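Local atomic coordinates of alpha-galacturonidase (Bacillus subtilis, PDB entry 3FEF), a protein that hydrolyses alpha-D-galacturonides, probably alpha-1,4-digalacturonate in nature, to release galacturonate, using NAD(+) and a manganese ion as cofactors. Residues D94-L97 with P98-C101; R225-S228 with A229-E233; K299-R302 with A303-R306; M347-Q350 with G351-L354; D427-Q430 with L431-M435. One frame throughout, in Å; residues are numbered along the deposited sequence.

Contact 1 of 5, residues D94-L97 with P98-C101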
loop_
_atom_site.group_PDB
_atom_site.type_symbol
_atom_site.label_atom_id
_atom_site.label_comp_id
_atom_site.label_asym_id
_atom_site.label_seq_id
_atom_site.Cartn_x
_atom_site.Cartn_y
_atom_site.Cartn_z
ATOM N N ASP A 94 24.411 21.901 20.658
ATOM C CA ASP A 94 24.080 21.035 19.512
ATOM C C ASP A 94 25.350 20.673 18.731
ATOM O O ASP A 94 25.655 19.512 18.502
ATOM C CB ASP A 94 23.129 21.734 18.526
ATOM C CG ASP A 94 21.798 22.116 19.140
ATOM O OD1 ASP A 94 21.476 21.613 20.230
ATOM O OD2 ASP A 94 21.062 22.915 18.519
ATOM N N VAL A 95 26.080 21.691 18.313
ATOM C CA VAL A 95 27.160 21.509 17.354
ATOM C C VAL A 95 28.500 21.080 17.958
ATOM O O VAL A 95 29.221 20.319 17.340
ATOM C CB VAL A 95 27.334 22.779 16.484
ATOM C CG1 VAL A 95 28.406 22.575 15.431
ATOM C CG2 VAL A 95 25.992 23.146 15.830
ATOM N N HIS A 96 28.843 21.545 19.155
ATOM C CA HIS A 96 30.212 21.312 19.658
ATOM C C HIS A 96 30.398 20.290 20.785
ATOM O O HIS A 96 31.446 19.627 20.864
ATOM C CB HIS A 96 30.905 22.644 20.008
ATOM C CG HIS A 96 31.155 23.509 18.815
ATOM N ND1 HIS A 96 32.117 23.211 17.873
ATOM C CD2 HIS A 96 30.542 24.638 18.385
ATOM C CE1 HIS A 96 32.102 24.132 16.926
ATOM N NE2 HIS A 96 31.156 25.010 17.213
ATOM N N LEU A 97 29.391 20.122 21.629
ATOM C CA LEU A 97 29.532 19.169 22.734
ATOM C C LEU A 97 29.902 17.746 22.273
ATOM O O LEU A 97 30.723 17.092 22.873
ATOM C CB LEU A 97 28.277 19.153 23.610
ATOM C CG LEU A 97 28.469 18.420 24.941
ATOM C CD1 LEU A 97 29.668 18.997 25.731
ATOM C CD2 LEU A 97 27.195 18.472 25.783
ATOM N N PRO A 98 29.293 17.253 21.196
ATOM C CA PRO A 98 29.640 15.858 20.877
ATOM C C PRO A 98 31.116 15.629 20.542
ATOM O O PRO A 98 31.552 14.482 20.424
ATOM C CB PRO A 98 28.767 15.562 19.658
ATOM C CG PRO A 98 27.584 16.494 19.838
ATOM C CD PRO A 98 28.196 17.762 20.354
ATOM N N GLU A 99 31.873 16.709 20.377
ATOM C CA GLU A 99 33.299 16.610 20.045
ATOM C C GLU A 99 34.087 15.998 21.188
ATOM O O GLU A 99 35.149 15.421 20.977
ATOM C CB GLU A 99 33.888 17.982 19.685
ATOM C CG GLU A 99 33.199 18.640 18.497
ATOM C CD GLU A 99 33.740 20.028 18.156
ATOM O OE1 GLU A 99 34.618 20.557 18.891
ATOM O OE2 GLU A 99 33.260 20.601 17.148
ATOM N N ARG A 100 33.568 16.133 22.403
ATOM C CA ARG A 100 34.172 15.473 23.554
ATOM C C ARG A 100 34.115 13.959 23.412
ATOM O O ARG A 100 34.893 13.255 24.039
ATOM C CB ARG A 100 33.431 15.858 24.818
ATOM C CG ARG A 100 32.260 14.940 25.123
ATOM C CD ARG A 100 31.647 15.377 26.419
ATOM N NE ARG A 100 30.499 14.581 26.801
ATOM C CZ ARG A 100 29.596 14.990 27.676
ATOM N NH1 ARG A 100 29.729 16.182 28.240
ATOM N NH2 ARG A 100 28.566 14.217 27.985
ATOM N N CYS A 101 33.182 13.457 22.605
ATOM C CA CYS A 101 33.127 12.020 22.311
ATOM C C CYS A 101 33.679 11.695 20.938
ATOM O O CYS A 101 33.473 10.593 20.437
ATOM C CB CYS A 101 31.697 11.502 22.367
ATOM S SG CYS A 101 30.913 11.750 23.952
HETATM O O HOH W 1 31.514 19.709 15.507
#
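His96 and Glu99 make the polar contact of this turn. Their side chains run alongside each other, and His96 ND1 donates to Glu99 OE2 at 2.9 Å, a histidine-carboxylate hydrogen bond. The two planes stand 87° apart, with ND1 above the carboxylate plane and OE2 at the ring edge, somewhat tilted from the ring plane. Glu99 keeps CG beside its own backbone N (chi1 -59°) and is extended beyond it, which carries the carboxylate back to the imidazole. A water sits 2.6 Å from Glu99 OE2 and 3.0 Å from Val95 O. Because His96 NE2 is bonded to the backbone N of Ile295, the ring is gripped at both nitrogens; an alanine in place of Glu99 would probably leave ND1 without this acceptor and the imidazole freer to turn.

In the backbone, Glu99 N donates to His96 O and Arg100 N to Leu97 O, each at 3.0 Å. These three-residue steps carry the chain out of helix 88-96, in the Rossmann-type part of this family 4 glycosidase, which probably binds NAD(+), and Pro98, lacking an N-H, cannot continue the regular helical bonding.

The packing contacts fall to Leu97. Its CB rests against Pro98 CD at 3.5 Å, while CD1 comes within 3.8 Å of Arg100 NH1 and CG sits over one face of the guanidinium. Arg100 reaches past the leucine to a salt bridge with Asp434 on helix 425-435, the helix whose Leu431 and Met435 pack against Pro98.

Contact 2 of 5, residues R225-S228 with A229-E233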
loop_
_atom_site.group_PDB
_atom_site.type_symbol
_atom_site.label_atom_id
_atom_site.label_comp_id
_atom_site.label_asym_id
_atom_site.label_seq_id
_atom_site.Cartn_x
_atom_site.Cartn_y
_atom_site.Cartn_z
ATOM N N ARG A 225 29.673 12.293 -15.215
ATOM C CA ARG A 225 30.558 11.172 -14.953
ATOM C C ARG A 225 31.999 11.491 -15.412
ATOM O O ARG A 225 32.950 11.271 -14.665
ATOM C CB ARG A 225 30.028 9.870 -15.576
ATOM C CG ARG A 225 31.029 8.703 -15.496
ATOM C CD ARG A 225 30.366 7.316 -15.529
ATOM N NE ARG A 225 29.057 7.280 -16.189
ATOM C CZ ARG A 225 28.820 7.678 -17.442
ATOM N NH1 ARG A 225 27.592 7.583 -17.940
ATOM N NH2 ARG A 225 29.801 8.178 -18.202
ATOM N N GLU A 226 32.148 12.043 -16.614
ATOM C CA GLU A 226 33.474 12.485 -17.101
ATOM C C GLU A 226 34.050 13.568 -16.224
ATOM O O GLU A 226 35.212 13.525 -15.821
ATOM C CB GLU A 226 33.387 12.988 -18.548
ATOM C CG GLU A 226 33.300 11.843 -19.555
ATOM C CD GLU A 226 32.480 12.186 -20.781
ATOM O OE1 GLU A 226 32.366 13.381 -21.108
ATOM O OE2 GLU A 226 31.949 11.262 -21.429
ATOM N N PHE A 227 33.205 14.552 -15.947
ATOM C CA PHE A 227 33.521 15.664 -15.091
ATOM C C PHE A 227 34.061 15.186 -13.748
ATOM O O PHE A 227 35.036 15.713 -13.223
ATOM C CB PHE A 227 32.224 16.437 -14.875
ATOM C CG PHE A 227 32.419 17.807 -14.360
ATOM C CD1 PHE A 227 33.276 18.676 -15.007
ATOM C CD2 PHE A 227 31.699 18.247 -13.252
ATOM C CE1 PHE A 227 33.446 19.949 -14.545
ATOM C CE2 PHE A 227 31.851 19.528 -12.776
ATOM C CZ PHE A 227 32.729 20.391 -13.423
ATOM N N SER A 228 33.399 14.178 -13.189
ATOM C CA SER A 228 33.773 13.637 -11.904
ATOM C C SER A 228 35.094 12.877 -11.969
ATOM O O SER A 228 35.870 12.898 -11.014
ATOM C CB SER A 228 32.682 12.701 -11.395
ATOM O OG SER A 228 33.153 12.005 -10.253
ATOM N N ALA A 229 35.346 12.196 -13.086
ATOM C CA ALA A 229 36.586 11.444 -13.227
ATOM C C ALA A 229 37.742 12.413 -13.354
ATOM O O ALA A 229 38.827 12.168 -12.848
ATOM C CB ALA A 229 36.539 10.528 -14.427
ATOM N N HIS A 230 37.505 13.534 -14.018
ATOM C CA HIS A 230 38.569 14.480 -14.211
ATOM C C HIS A 230 38.918 15.311 -12.973
ATOM O O HIS A 230 40.086 15.597 -12.736
ATOM C CB HIS A 230 38.285 15.388 -15.408
ATOM C CG HIS A 230 39.521 15.982 -15.996
ATOM N ND1 HIS A 230 39.831 17.322 -15.885
ATOM C CD2 HIS A 230 40.554 15.409 -16.661
ATOM C CE1 HIS A 230 40.994 17.553 -16.472
ATOM N NE2 HIS A 230 41.453 16.409 -16.950
ATOM N N TYR A 231 37.926 15.697 -12.179
ATOM C CA TYR A 231 38.184 16.583 -11.038
ATOM C C TYR A 231 37.961 15.942 -9.683
ATOM O O TYR A 231 37.942 16.626 -8.661
ATOM C CB TYR A 231 37.320 17.840 -11.139
ATOM C CG TYR A 231 37.609 18.678 -12.356
ATOM C CD1 TYR A 231 38.752 19.468 -12.418
ATOM C CD2 TYR A 231 36.741 18.686 -13.442
ATOM C CE1 TYR A 231 39.026 20.250 -13.529
ATOM C CE2 TYR A 231 37.006 19.454 -14.561
ATOM C CZ TYR A 231 38.156 20.235 -14.596
ATOM O OH TYR A 231 38.431 21.015 -15.693
ATOM N N GLY A 232 37.770 14.633 -9.681
ATOM C CA GLY A 232 37.542 13.876 -8.455
ATOM C C GLY A 232 38.610 14.083 -7.400
ATOM O O GLY A 232 38.296 14.265 -6.219
ATOM N N GLU A 233 39.873 14.053 -7.821
ATOM C CA GLU A 233 41.005 14.236 -6.911
ATOM C C GLU A 233 41.192 15.701 -6.558
ATOM O O GLU A 233 41.219 16.070 -5.388
ATOM C CB GLU A 233 42.292 13.698 -7.540
ATOM C CG GLU A 233 42.162 12.272 -8.040
ATOM C CD GLU A 233 42.055 11.275 -6.903
ATOM O OE1 GLU A 233 42.833 11.402 -5.929
ATOM O OE2 GLU A 233 41.195 10.369 -6.979
#
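Phe227 sends CG away from its backbone N (chi1 -163°), whereas Tyr231, one helical turn on, keeps CG beside its own N (chi1 -62°); between them these torsions bring the two rings together on one flank of helix 220-231. The result is an i, i+4 aromatic pair in offset edge-to-face form, the edge of Tyr231 turned toward the face of Phe227, with centroids 5.3 Å apart and planes at 68°. Phe227 CE1 and Tyr231 CE2 are the closest carbons at 3.6 Å. The same edge of the tyrosine also brushes the backbone, Tyr231 CD2 lying 3.4 Å from Phe227 O, near the ring plane. His230 ND1 stands 3.6 Å above the Tyr231 ring plane, offset toward the rim.

Beyond the pair, Phe227 is packed on helix 171-187, Tyr231 OH is hydrogen-bonded to Glu185 of that helix, and the ring of Tyr236 meets both aromatics. An alanine here instead of Tyr231 would remove the whole ring and its hydroxyl, and would probably open a gap beside the Phe227 face and cost Glu185 this partner.

Regular helical bonds run underneath: Ala229 N to Arg225 O at 3.0 Å, His230 N to Glu226 O at 2.9 Å, and Tyr231 N to Phe227 O at 3.1 Å. Ser228 faces another way, its OG bonded to Glu260 on helix 253-262. Gly232 comes in close beside Ser228, where a CB on it would fall only 2.8 Å from Ser228 O.

Contact 3 of 5, residues K299-R302 with A303-R306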
loop_
_atom_site.group_PDB
_atom_site.type_symbol
_atom_site.label_atom_id
_atom_site.label_comp_id
_atom_site.label_asym_id
_atom_site.label_seq_id
_atom_site.Cartn_x
_atom_site.Cartn_y
_atom_site.Cartn_z
ATOM N N LYS A 299 27.865 33.515 15.441
ATOM C CA LYS A 299 27.722 34.654 16.343
ATOM C C LYS A 299 28.322 35.886 15.684
ATOM O O LYS A 299 27.700 36.952 15.657
ATOM C CB LYS A 299 28.342 34.368 17.708
ATOM C CG LYS A 299 27.499 33.395 18.518
ATOM C CD LYS A 299 28.051 33.148 19.908
ATOM C CE LYS A 299 27.011 32.422 20.747
ATOM N NZ LYS A 299 27.641 31.625 21.845
ATOM N N GLN A 300 29.499 35.708 15.097
ATOM C CA GLN A 300 30.148 36.769 14.341
ATOM C C GLN A 300 29.257 37.250 13.192
ATOM O O GLN A 300 28.980 38.442 13.064
ATOM C CB GLN A 300 31.493 36.291 13.790
ATOM C CG GLN A 300 32.195 37.322 12.938
ATOM C CD GLN A 300 33.590 36.885 12.509
ATOM O OE1 GLN A 300 34.243 37.557 11.699
ATOM N NE2 GLN A 300 34.058 35.752 13.051
ATOM N N ASP A 301 28.808 36.317 12.360
ATOM C CA ASP A 301 27.959 36.684 11.236
ATOM C C ASP A 301 26.762 37.493 11.710
ATOM O O ASP A 301 26.386 38.488 11.095
ATOM C CB ASP A 301 27.469 35.448 10.489
ATOM C CG ASP A 301 26.860 35.795 9.153
ATOM O OD1 ASP A 301 27.437 36.653 8.446
ATOM O OD2 ASP A 301 25.806 35.224 8.810
ATOM N N ARG A 302 26.165 37.062 12.812
ATOM C CA ARG A 302 24.988 37.740 13.309
ATOM C C ARG A 302 25.316 39.178 13.692
ATOM O O ARG A 302 24.505 40.083 13.492
ATOM C CB ARG A 302 24.403 37.012 14.513
ATOM C CG ARG A 302 23.320 37.824 15.192
ATOM C CD ARG A 302 23.159 37.419 16.633
ATOM N NE ARG A 302 22.223 36.311 16.807
ATOM C CZ ARG A 302 22.180 35.543 17.894
ATOM N NH1 ARG A 302 23.041 35.756 18.885
ATOM N NH2 ARG A 302 21.294 34.558 17.987
ATOM N N ALA A 303 26.501 39.375 14.259
ATOM C CA ALA A 303 26.905 40.695 14.741
ATOM C C ALA A 303 27.179 41.645 13.573
ATOM O O ALA A 303 26.755 42.788 13.596
ATOM C CB ALA A 303 28.128 40.596 15.670
ATOM N N GLU A 304 27.860 41.172 12.539
ATOM C CA GLU A 304 28.041 42.022 11.373
ATOM C C GLU A 304 26.734 42.243 10.586
ATOM O O GLU A 304 26.575 43.272 9.930
ATOM C CB GLU A 304 29.197 41.532 10.484
ATOM C CG GLU A 304 28.909 40.310 9.641
ATOM C CD GLU A 304 30.190 39.598 9.210
ATOM O OE1 GLU A 304 30.113 38.669 8.370
ATOM O OE2 GLU A 304 31.275 39.967 9.720
ATOM N N LYS A 305 25.794 41.296 10.658
ATOM C CA LYS A 305 24.462 41.526 10.088
ATOM C C LYS A 305 23.702 42.577 10.902
ATOM O O LYS A 305 22.960 43.390 10.354
ATOM C CB LYS A 305 23.641 40.227 10.006
ATOM C CG LYS A 305 23.970 39.325 8.816
ATOM C CD LYS A 305 23.074 38.086 8.810
ATOM C CE LYS A 305 22.942 37.476 7.407
ATOM N NZ LYS A 305 24.258 37.066 6.813
ATOM N N ARG A 306 23.881 42.549 12.218
ATOM C CA ARG A 306 23.277 43.565 13.072
ATOM C C ARG A 306 23.778 44.957 12.732
ATOM O O ARG A 306 23.001 45.915 12.734
ATOM C CB ARG A 306 23.510 43.253 14.548
ATOM C CG ARG A 306 22.309 42.591 15.155
ATOM C CD ARG A 306 22.677 41.578 16.202
ATOM N NE ARG A 306 21.566 40.653 16.393
ATOM C CZ ARG A 306 21.477 39.793 17.397
ATOM N NH1 ARG A 306 22.437 39.745 18.315
ATOM N NH2 ARG A 306 20.424 38.989 17.487
#
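Arg302 and Arg306, one turn apart on helix 295-314, form the tight side of this contact. Their side chains lie alongside each other with the guanidinium planes only 12° apart, in an i, i+4 arginine pair. Chiefly the aliphatic part of Arg302 lies on the Arg306 guanidinium: CG sits 3.4 Å above its plane, over the centre, and CD comes to 3.0 Å from Arg306 NH1. Arg302 bends at chi3, which sets one face of its own guanidinium against Arg306 NH2. Arg302 NE and Arg306 NH2 stand 3.3 Å apart, two like-charged donors that cannot bond each other. Arg306 also touches Gln16, in the stretch that probably binds NAD(+).

The other flank is looser and more polar. Gln300 and Glu304 are exposed there and meet only distantly, Gln300 CG 4.3 Å from Glu304 OE2. Asp301 OD1 faces Glu304 OE1 at 3.4 Å, two acceptors whose carboxylate planes are 85° apart; the nearby ammonium of Lys305 is likely to offset some of that charge.

Helical bonds knit the turns, among them the one from Arg306 N to Arg302 O at 2.8 Å. Lys299 points elsewhere, to salt bridges with Asp89 and Glu92 of helix 88-96. Lys305 bends at chi4 and delivers NZ to the syn side of Asp301 OD2, a salt bridge of 3.1 Å lying 24° out of the carboxylate plane.

Contact 4 of 5, residues M347-Q350 with G351-L354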
loop_
_atom_site.group_PDB
_atom_site.type_symbol
_atom_site.label_atom_id
_atom_site.label_comp_id
_atom_site.label_asym_id
_atom_site.label_seq_id
_atom_site.Cartn_x
_atom_site.Cartn_y
_atom_site.Cartn_z
HETATM N N MSE A 347 7.438 18.106 0.969
HETATM C CA MSE A 347 6.053 17.792 1.250
HETATM C C MSE A 347 5.894 16.337 1.678
HETATM O O MSE A 347 6.724 15.503 1.354
HETATM C CB MSE A 347 5.238 17.966 -0.021
HETATM C CG MSE A 347 5.010 19.400 -0.352
HETATM SE SE MSE A 347 3.724 19.482 -1.773
HETATM C CE MSE A 347 2.170 19.710 -0.594
ATOM N N PRO A 348 4.782 16.024 2.349
ATOM C CA PRO A 348 4.485 14.632 2.707
ATOM C C PRO A 348 4.549 13.707 1.487
ATOM O O PRO A 348 4.015 14.030 0.421
ATOM C CB PRO A 348 3.045 14.687 3.230
ATOM C CG PRO A 348 2.806 16.185 3.653
ATOM C CD PRO A 348 3.675 16.958 2.651
ATOM N N ASN A 349 5.172 12.549 1.659
ATOM C CA ASN A 349 5.290 11.550 0.594
ATOM C C ASN A 349 3.963 10.844 0.372
ATOM O O ASN A 349 3.401 10.269 1.295
ATOM C CB ASN A 349 6.368 10.522 0.987
ATOM C CG ASN A 349 6.783 9.592 -0.171
ATOM O OD1 ASN A 349 6.736 9.967 -1.330
ATOM N ND2 ASN A 349 7.252 8.382 0.172
ATOM N N GLN A 350 3.473 10.874 -0.864
ATOM C CA GLN A 350 2.292 10.135 -1.252
ATOM C C GLN A 350 2.626 9.319 -2.497
ATOM O O GLN A 350 1.759 9.022 -3.297
ATOM C CB GLN A 350 1.145 11.089 -1.543
ATOM C CG GLN A 350 0.735 11.935 -0.356
ATOM C CD GLN A 350 0.155 11.100 0.758
ATOM O OE1 GLN A 350 0.403 11.344 1.940
ATOM N NE2 GLN A 350 -0.625 10.097 0.389
ATOM N N GLY A 351 3.900 8.976 -2.651
ATOM C CA GLY A 351 4.349 8.181 -3.778
ATOM C C GLY A 351 5.358 8.877 -4.673
ATOM O O GLY A 351 5.871 8.265 -5.603
ATOM N N GLN A 352 5.639 10.156 -4.428
ATOM C CA GLN A 352 6.531 10.882 -5.339
ATOM C C GLN A 352 7.974 10.407 -5.189
ATOM O O GLN A 352 8.810 10.660 -6.047
ATOM C CB GLN A 352 6.442 12.421 -5.172
ATOM C CG GLN A 352 6.855 13.004 -3.819
ATOM C CD GLN A 352 5.656 13.207 -2.889
ATOM O OE1 GLN A 352 4.696 12.466 -2.957
ATOM N NE2 GLN A 352 5.727 14.208 -2.013
ATOM N N VAL A 353 8.277 9.777 -4.066
ATOM C CA VAL A 353 9.548 9.061 -3.951
ATOM C C VAL A 353 9.237 7.627 -3.597
ATOM O O VAL A 353 8.576 7.365 -2.590
ATOM C CB VAL A 353 10.510 9.623 -2.901
ATOM C CG1 VAL A 353 11.745 8.705 -2.814
ATOM C CG2 VAL A 353 10.959 11.087 -3.262
ATOM N N LEU A 354 9.708 6.707 -4.430
ATOM C CA LEU A 354 9.427 5.269 -4.249
ATOM C C LEU A 354 10.144 4.644 -3.061
ATOM O O LEU A 354 11.286 4.989 -2.782
ATOM C CB LEU A 354 9.814 4.482 -5.528
ATOM C CG LEU A 354 8.938 4.683 -6.762
ATOM C CD1 LEU A 354 9.338 3.759 -7.975
ATOM C CD2 LEU A 354 7.484 4.470 -6.368
#
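Asn349 lays its carboxamide against the backbone of Gly351 and Val353, and both faces of that flat group are used. Val353 N and Gly351 N reach Asn349 OD1 from opposite faces: Val353 N at 3.1 Å with a tilt of 22° from the plane, Gly351 N at 3.3 Å and far above it. At the edge, Asn349 ND2 donates to Val353 O at 3.2 Å, lying in the carbonyl plane of Val353, while that oxygen lies in the Asn349 amide plane. The amide thus grips both the N-H and the C=O of one residue, and ND2 has a further acceptor in Pro357 O. Asn349 swings its CG opposite the backbone N (chi1 -168°), and the group reaches forward along the chain to do this.

The bond from Gly351 N to the asparagine oxygen two residues before it makes an Asx turn, set in the loop that leaves strand 341-348 on the way to strand 361-369. Gly351 has a positive phi of 119°, and a CB there would be jammed against Gln350 O.

The second flat group is the amide of Gln352, which bends at chi2 and folds back: OE1 takes an almost straight bond from Gln350 N at 2.9 Å, and NE2 gives one to Pro348 O at 3.0 Å, from above that carbonyl plane. The buried amide therefore pairs with the backbone at both its ends. Leu377 of a neighbouring subunit packs on Gln350 and Gln352, while Met347 and Pro348 lie against Tyr157 of helix 149-159.

Contact 5 of 5, residues D427-Q430 with L431-M435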
loop_
_atom_site.group_PDB
_atom_site.type_symbol
_atom_site.label_atom_id
_atom_site.label_comp_id
_atom_site.label_asym_id
_atom_site.label_seq_id
_atom_site.Cartn_x
_atom_site.Cartn_y
_atom_site.Cartn_z
ATOM N N ASP A 427 28.235 6.216 26.791
ATOM C CA ASP A 427 28.750 7.518 26.402
ATOM C C ASP A 427 27.641 8.293 25.686
ATOM O O ASP A 427 27.429 9.478 25.947
ATOM C CB ASP A 427 29.964 7.375 25.489
ATOM C CG ASP A 427 31.117 6.642 26.158
ATOM O OD1 ASP A 427 31.238 6.739 27.398
ATOM O OD2 ASP A 427 31.907 5.975 25.440
ATOM N N ALA A 428 26.913 7.620 24.797
ATOM C CA ALA A 428 25.860 8.310 24.053
ATOM C C ALA A 428 24.726 8.791 24.968
ATOM O O ALA A 428 24.173 9.892 24.789
ATOM C CB ALA A 428 25.332 7.439 22.946
ATOM N N GLU A 429 24.384 7.979 25.962
ATOM C CA GLU A 429 23.300 8.346 26.870
ATOM C C GLU A 429 23.706 9.563 27.668
ATOM O O GLU A 429 22.912 10.454 27.918
ATOM C CB GLU A 429 22.960 7.189 27.810
ATOM C CG GLU A 429 21.688 7.388 28.604
ATOM C CD GLU A 429 21.139 6.069 29.158
ATOM O OE1 GLU A 429 21.943 5.124 29.389
ATOM O OE2 GLU A 429 19.905 5.977 29.351
ATOM N N GLN A 430 24.962 9.590 28.077
ATOM C CA GLN A 430 25.463 10.715 28.844
ATOM C C GLN A 430 25.524 11.974 27.963
ATOM O O GLN A 430 25.021 13.042 28.339
ATOM C CB GLN A 430 26.825 10.380 29.449
ATOM C CG GLN A 430 27.355 11.465 30.375
ATOM C CD GLN A 430 26.541 11.567 31.651
ATOM O OE1 GLN A 430 26.479 10.620 32.426
ATOM N NE2 GLN A 430 25.906 12.721 31.871
ATOM N N LEU A 431 26.120 11.847 26.785
ATOM C CA LEU A 431 26.084 12.941 25.806
ATOM C C LEU A 431 24.649 13.436 25.573
ATOM O O LEU A 431 24.373 14.623 25.678
ATOM C CB LEU A 431 26.730 12.508 24.477
ATOM C CG LEU A 431 26.675 13.532 23.332
ATOM C CD1 LEU A 431 27.361 14.806 23.745
ATOM C CD2 LEU A 431 27.320 12.971 22.085
ATOM N N PHE A 432 23.734 12.519 25.273
ATOM C CA PHE A 432 22.353 12.890 24.968
ATOM C C PHE A 432 21.710 13.686 26.111
ATOM O O PHE A 432 21.138 14.744 25.888
ATOM C CB PHE A 432 21.539 11.630 24.640
ATOM C CG PHE A 432 20.048 11.869 24.413
ATOM C CD1 PHE A 432 19.576 12.317 23.193
ATOM C CD2 PHE A 432 19.122 11.560 25.404
ATOM C CE1 PHE A 432 18.204 12.497 22.976
ATOM C CE2 PHE A 432 17.749 11.748 25.202
ATOM C CZ PHE A 432 17.291 12.211 23.993
ATOM N N ASN A 433 21.794 13.172 27.330
ATOM C CA ASN A 433 21.249 13.883 28.494
ATOM C C ASN A 433 21.877 15.263 28.719
ATOM O O ASN A 433 21.186 16.212 29.074
ATOM C CB ASN A 433 21.386 13.030 29.756
ATOM C CG ASN A 433 20.502 11.791 29.718
ATOM O OD1 ASN A 433 19.461 11.777 29.056
ATOM N ND2 ASN A 433 20.912 10.748 30.434
ATOM N N ASP A 434 23.184 15.374 28.503
ATOM C CA ASP A 434 23.862 16.663 28.635
ATOM C C ASP A 434 23.324 17.674 27.624
ATOM O O ASP A 434 23.168 18.859 27.937
ATOM C CB ASP A 434 25.372 16.503 28.472
ATOM C CG ASP A 434 26.023 15.845 29.677
ATOM O OD1 ASP A 434 25.383 15.829 30.742
ATOM O OD2 ASP A 434 27.164 15.331 29.573
HETATM N N MSE A 435 23.032 17.197 26.417
HETATM C CA MSE A 435 22.561 18.062 25.341
HETATM C C MSE A 435 21.115 18.487 25.559
HETATM O O MSE A 435 20.711 19.570 25.144
HETATM C CB MSE A 435 22.713 17.369 23.973
HETATM C CG MSE A 435 24.151 17.181 23.556
HETATM SE SE MSE A 435 24.324 16.245 21.870
HETATM C CE MSE A 435 23.919 17.720 20.638
#
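Asp427 to Asp434 follow regular alpha-helical geometry, each carbonyl from Asp427 O to Gln430 O accepting the N-H four residues on, the shortest of these bonds running from Phe432 N to Ala428 O at 2.7 Å. This is helix 425-435, the last of the modelled chain, and its side chains divide into a polar flank and a buried one.

On the buried flank Ala428, Leu431 and Phe432 are packed against helix 408-417. Phe432 brings CB within 3.2 Å of Ala428 O, and its CG, anti to the backbone N (chi1 175°), carries the ring away from this turn to an edge-to-face meeting with Phe415. Ile117 of helix 112-136 also touches Phe432.

On the exposed flank Glu429 and Asn433 lie alongside each other, pointing the same way, their carboxylate and amide planes 38° apart. The touch is slight, Glu429 CG to Asn433 ND2 at 3.9 Å.

Gln430 and Asp434 make the other i, i+4 side-chain contact and cross obliquely. Bent at chi2, Gln430 turns its amide over toward the carboxylate, and the two planes are 41° apart. The Asp434 carboxylate has a stronger partner outside the helix, Arg100, which forms a salt bridge to OD2 and so ties this helix to the turn after helix 88-96. The glutamine adds a lesser hold on the other oxygen: Gln430 NE2 donates to Asp434 OD1 at 3.3 Å, a weak hydrogen bond.

Overall arrangement
Along the chain the five contacts come strictly in series, each closing within its own turn or helical segment; none nests or crosses. Contact 1 ends helix 88-96 in the Rossmann-type part. Contacts 2, 3 and 4 follow in the C-terminal domain range: an outlying helix packed on helices 171-187 and 253-262, a helix beside the probable NAD(+) stretch, and a turn after strand 341-348 at a subunit interface. Contact 5 closes the modelled chain and returns to contact 1 through Arg100, Asp434 and Met435, the one pair that touches. Contact 3 also reaches helix 88-96, through Lys299; contacts 3 and 4 lie on opposite sides of the chain's centre.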